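Local coordinates for protein dipicolinate synthase subunit A (Bacillus halodurans, PDB 3D4O) that probably forms one subunit of an oxidoreductase that makes dipicolinate, the small diacid of Bacillus spores, and carries two Rossmann-type domains, at residues H154-A159 with D213-I218. Numbering follows the deposited sequence.
Sequences HGANVA and DVDVCI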
ATOM      1  N   HIS C 154       2.058  -6.423  -9.252  1.00 30.44           N
ATOM      2  CA  HIS C 154       3.067  -6.883 -10.193  1.00 33.11           C
ATOM      3  C   HIS C 154       2.413  -7.957 -11.059  1.00 34.42           C
ATOM      4  O   HIS C 154       1.838  -8.938 -10.547  1.00 36.00           O
ATOM      5  CB  HIS C 154       4.267  -7.466  -9.414  1.00 34.71           C
ATOM      6  CG  HIS C 154       5.438  -7.836 -10.281  1.00 39.75           C
ATOM      7  ND1 HIS C 154       5.334  -8.760 -11.286  1.00 41.21           N
ATOM      8  CD2 HIS C 154       6.744  -7.466 -10.251  1.00 41.69           C
ATOM      9  CE1 HIS C 154       6.515  -8.932 -11.852  1.00 40.26           C
ATOM     10  NE2 HIS C 154       7.389  -8.154 -11.246  1.00 45.92           N
ATOM     11  N   GLY C 155       2.410  -7.728 -12.362  1.00 34.65           N
ATOM     12  CA  GLY C 155       1.871  -8.682 -13.303  1.00 35.51           C
ATOM     13  C   GLY C 155       0.376  -8.610 -13.537  1.00 35.95           C
ATOM     14  O   GLY C 155      -0.168  -9.281 -14.410  1.00 35.95           O
ATOM     15  N   ALA C 156      -0.286  -7.777 -12.758  1.00 35.07           N
ATOM     16  CA  ALA C 156      -1.747  -7.601 -12.871  1.00 34.71           C
ATOM     17  C   ALA C 156      -2.068  -6.660 -13.998  1.00 35.69           C
ATOM     18  O   ALA C 156      -1.223  -5.908 -14.436  1.00 36.24           O
ATOM     19  CB  ALA C 156      -2.334  -7.017 -11.543  1.00 33.93           C
ATOM     20  N   ASN C 157      -3.305  -6.737 -14.471  1.00 36.77           N
ATOM     21  CA  ASN C 157      -3.805  -5.837 -15.491  1.00 36.86           C
ATOM     22  C   ASN C 157      -4.394  -4.628 -14.825  1.00 36.40           C
ATOM     23  O   ASN C 157      -5.391  -4.734 -14.133  1.00 36.39           O
ATOM     24  CB  ASN C 157      -4.873  -6.517 -16.347  1.00 38.69           C
ATOM     25  CG  ASN C 157      -4.286  -7.619 -17.234  1.00 42.34           C
ATOM     26  OD1 ASN C 157      -3.088  -7.622 -17.551  1.00 44.63           O
ATOM     27  ND2 ASN C 157      -5.133  -8.537 -17.647  1.00 44.89           N
ATOM     28  N   VAL C 158      -3.783  -3.474 -15.059  1.00 36.39           N
ATOM     29  CA  VAL C 158      -4.226  -2.220 -14.443  1.00 36.09           C
ATOM     30  C   VAL C 158      -4.552  -1.179 -15.464  1.00 36.41           C
ATOM     31  O   VAL C 158      -3.773  -0.923 -16.363  1.00 40.03           O
ATOM     32  CB  VAL C 158      -3.103  -1.641 -13.519  1.00 35.96           C
ATOM     33  CG1 VAL C 158      -3.485  -0.243 -12.953  1.00 32.32           C
ATOM     34  CG2 VAL C 158      -2.786  -2.635 -12.402  1.00 34.20           C
ATOM     35  N   ALA C 159      -5.738  -0.614 -15.343  1.00 36.07           N
ATOM     36  CA  ALA C 159      -6.204   0.471 -16.224  1.00 35.96           C
ATOM     37  C   ALA C 159      -6.280   1.747 -15.436  1.00 36.20           C
ATOM     38  O   ALA C 159      -6.698   1.744 -14.258  1.00 34.96           O
ATOM     39  CB  ALA C 159      -7.569   0.187 -16.799  1.00 34.26           C
ATOM     40  N   ASP C 213     -10.863  -7.467 -18.707  1.00 39.31           N
ATOM     41  CA  ASP C 213      -9.818  -8.309 -18.112  1.00 40.02           C
ATOM     42  C   ASP C 213      -8.976  -7.564 -17.087  1.00 38.99           C
ATOM     43  O   ASP C 213      -7.934  -8.037 -16.634  1.00 37.28           O
ATOM     44  CB  ASP C 213      -8.909  -8.916 -19.185  1.00 42.65           C
ATOM     45  CG  ASP C 213      -8.182  -7.871 -20.010  1.00 49.71           C
ATOM     46  OD1 ASP C 213      -8.471  -6.665 -19.838  1.00 58.35           O
ATOM     47  OD2 ASP C 213      -7.324  -8.261 -20.838  1.00 58.12           O
ATOM     48  N   VAL C 214      -9.458  -6.396 -16.712  1.00 37.85           N
ATOM     49  CA  VAL C 214      -8.742  -5.536 -15.773  1.00 37.35           C
ATOM     50  C   VAL C 214      -8.952  -5.907 -14.326  1.00 37.04           C
ATOM     51  O   VAL C 214     -10.087  -6.124 -13.849  1.00 39.58           O
ATOM     52  CB  VAL C 214      -9.068  -4.055 -16.039  1.00 37.74           C
ATOM     53  CG1 VAL C 214      -8.508  -3.183 -14.977  1.00 38.78           C
ATOM     54  CG2 VAL C 214      -8.480  -3.699 -17.413  1.00 39.70           C
ATOM     55  N   ASP C 215      -7.834  -5.923 -13.625  1.00 34.78           N
ATOM     56  CA  ASP C 215      -7.811  -6.302 -12.215  1.00 35.25           C
ATOM     57  C   ASP C 215      -7.986  -5.131 -11.256  1.00 34.70           C
ATOM     58  O   ASP C 215      -8.538  -5.278 -10.184  1.00 31.61           O
ATOM     59  CB  ASP C 215      -6.482  -6.953 -11.900  1.00 34.57           C
ATOM     60  CG  ASP C 215      -6.274  -8.207 -12.656  1.00 36.56           C
ATOM     61  OD1 ASP C 215      -7.195  -9.052 -12.642  1.00 34.87           O
ATOM     62  OD2 ASP C 215      -5.176  -8.350 -13.228  1.00 35.71           O
ATOM     63  N   VAL C 216      -7.412  -3.992 -11.638  1.00 34.88           N
ATOM     64  CA  VAL C 216      -7.516  -2.760 -10.849  1.00 33.63           C
ATOM     65  C   VAL C 216      -7.704  -1.624 -11.819  1.00 34.59           C
ATOM     66  O   VAL C 216      -6.960  -1.492 -12.785  1.00 35.22           O
ATOM     67  CB  VAL C 216      -6.279  -2.472  -9.950  1.00 33.32           C
ATOM     68  CG1 VAL C 216      -6.509  -1.178  -9.091  1.00 29.16           C
ATOM     69  CG2 VAL C 216      -5.987  -3.654  -9.002  1.00 34.87           C
ATOM     70  N   CYS C 217      -8.733  -0.848 -11.566  1.00 35.15           N
ATOM     71  CA  CYS C 217      -9.060   0.293 -12.391  1.00 36.37           C
ATOM     72  C   CYS C 217      -9.072   1.562 -11.550  1.00 37.32           C
ATOM     73  O   CYS C 217      -9.794   1.652 -10.558  1.00 37.35           O
ATOM     74  CB  CYS C 217     -10.416   0.076 -13.008  1.00 36.41           C
ATOM     75  SG  CYS C 217     -11.003   1.449 -14.045  1.00 40.62           S
ATOM     76  N   ILE C 218      -8.234   2.516 -11.946  1.00 35.57           N
ATOM     77  CA  ILE C 218      -8.146   3.807 -11.271  1.00 35.50           C
ATOM     78  C   ILE C 218      -8.725   4.881 -12.137  1.00 35.67           C
ATOM     79  O   ILE C 218      -8.236   5.128 -13.232  1.00 37.07           O
ATOM     80  CB  ILE C 218      -6.664   4.172 -10.965  1.00 36.87           C
ATOM     81  CG1 ILE C 218      -6.048   3.027 -10.132  1.00 36.12           C
ATOM     82  CG2 ILE C 218      -6.623   5.536 -10.289  1.00 34.92           C
ATOM     83  CD1 ILE C 218      -4.723   2.544 -10.651  1.00 45.48           C
TER
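Asn157 and Ala159 pair with Asp215, Val216 and Ile218 where two neighbouring parallel strands, 157-161 and 216-219, begin. They are the first and fourth strands of a parallel sheet ordered 3-2-1-4-5-6, the Rossmann fold. Strand 157-161 runs on into a glycine-rich turn and helix 165-176, consistent with a dinucleotide-binding site. On its other edge, Val158 makes backbone hydrogen bonds with Lys180 and Lys182 of strand 180-185.

The backbone ladder is regular at its far end. Ala159 N gives to Val216 O at 3.0 Å. Ile218 N gives to Ala159 O at 2.9 Å. At the near end the carbonyl O of Asn157 takes two donors, Asp215 N at 2.8 Å and Val216 N at 3.3 Å.

Side-chain polar groups extend the pairing. Asp215 has CG beside its own backbone N (chi1 -63°), which brings OD2 within 2.8 Å of Asn157 N. The N-H meets OD2 on its anti side, somewhat out of the carboxylate plane, while OD1 bonds His237. The amide of Asn157 reaches Asp213, its ND2 lying 3.0 Å from Asp213 O. This bond is nearly straight at the hydrogen (168°), but the donor sits well above the carbonyl plane. An alanine in place of Asn157 would probably leave Asp213 O without this donor and the turn leading into strand 216-219 less firmly held.

Apolar contacts lie on both faces. On the face of Val158 and Val216, Val158 CG1 touches Ile218 CD1, and Phe174 of helix 165-176 packs on both Val158 and Ile218. On the face of Ala159, both methyls of Val214 lie against Ala159 CB, CG1 at 3.9 Å, and CG1 (anti to the backbone N, chi1 172°) also lies beside Asn157 O.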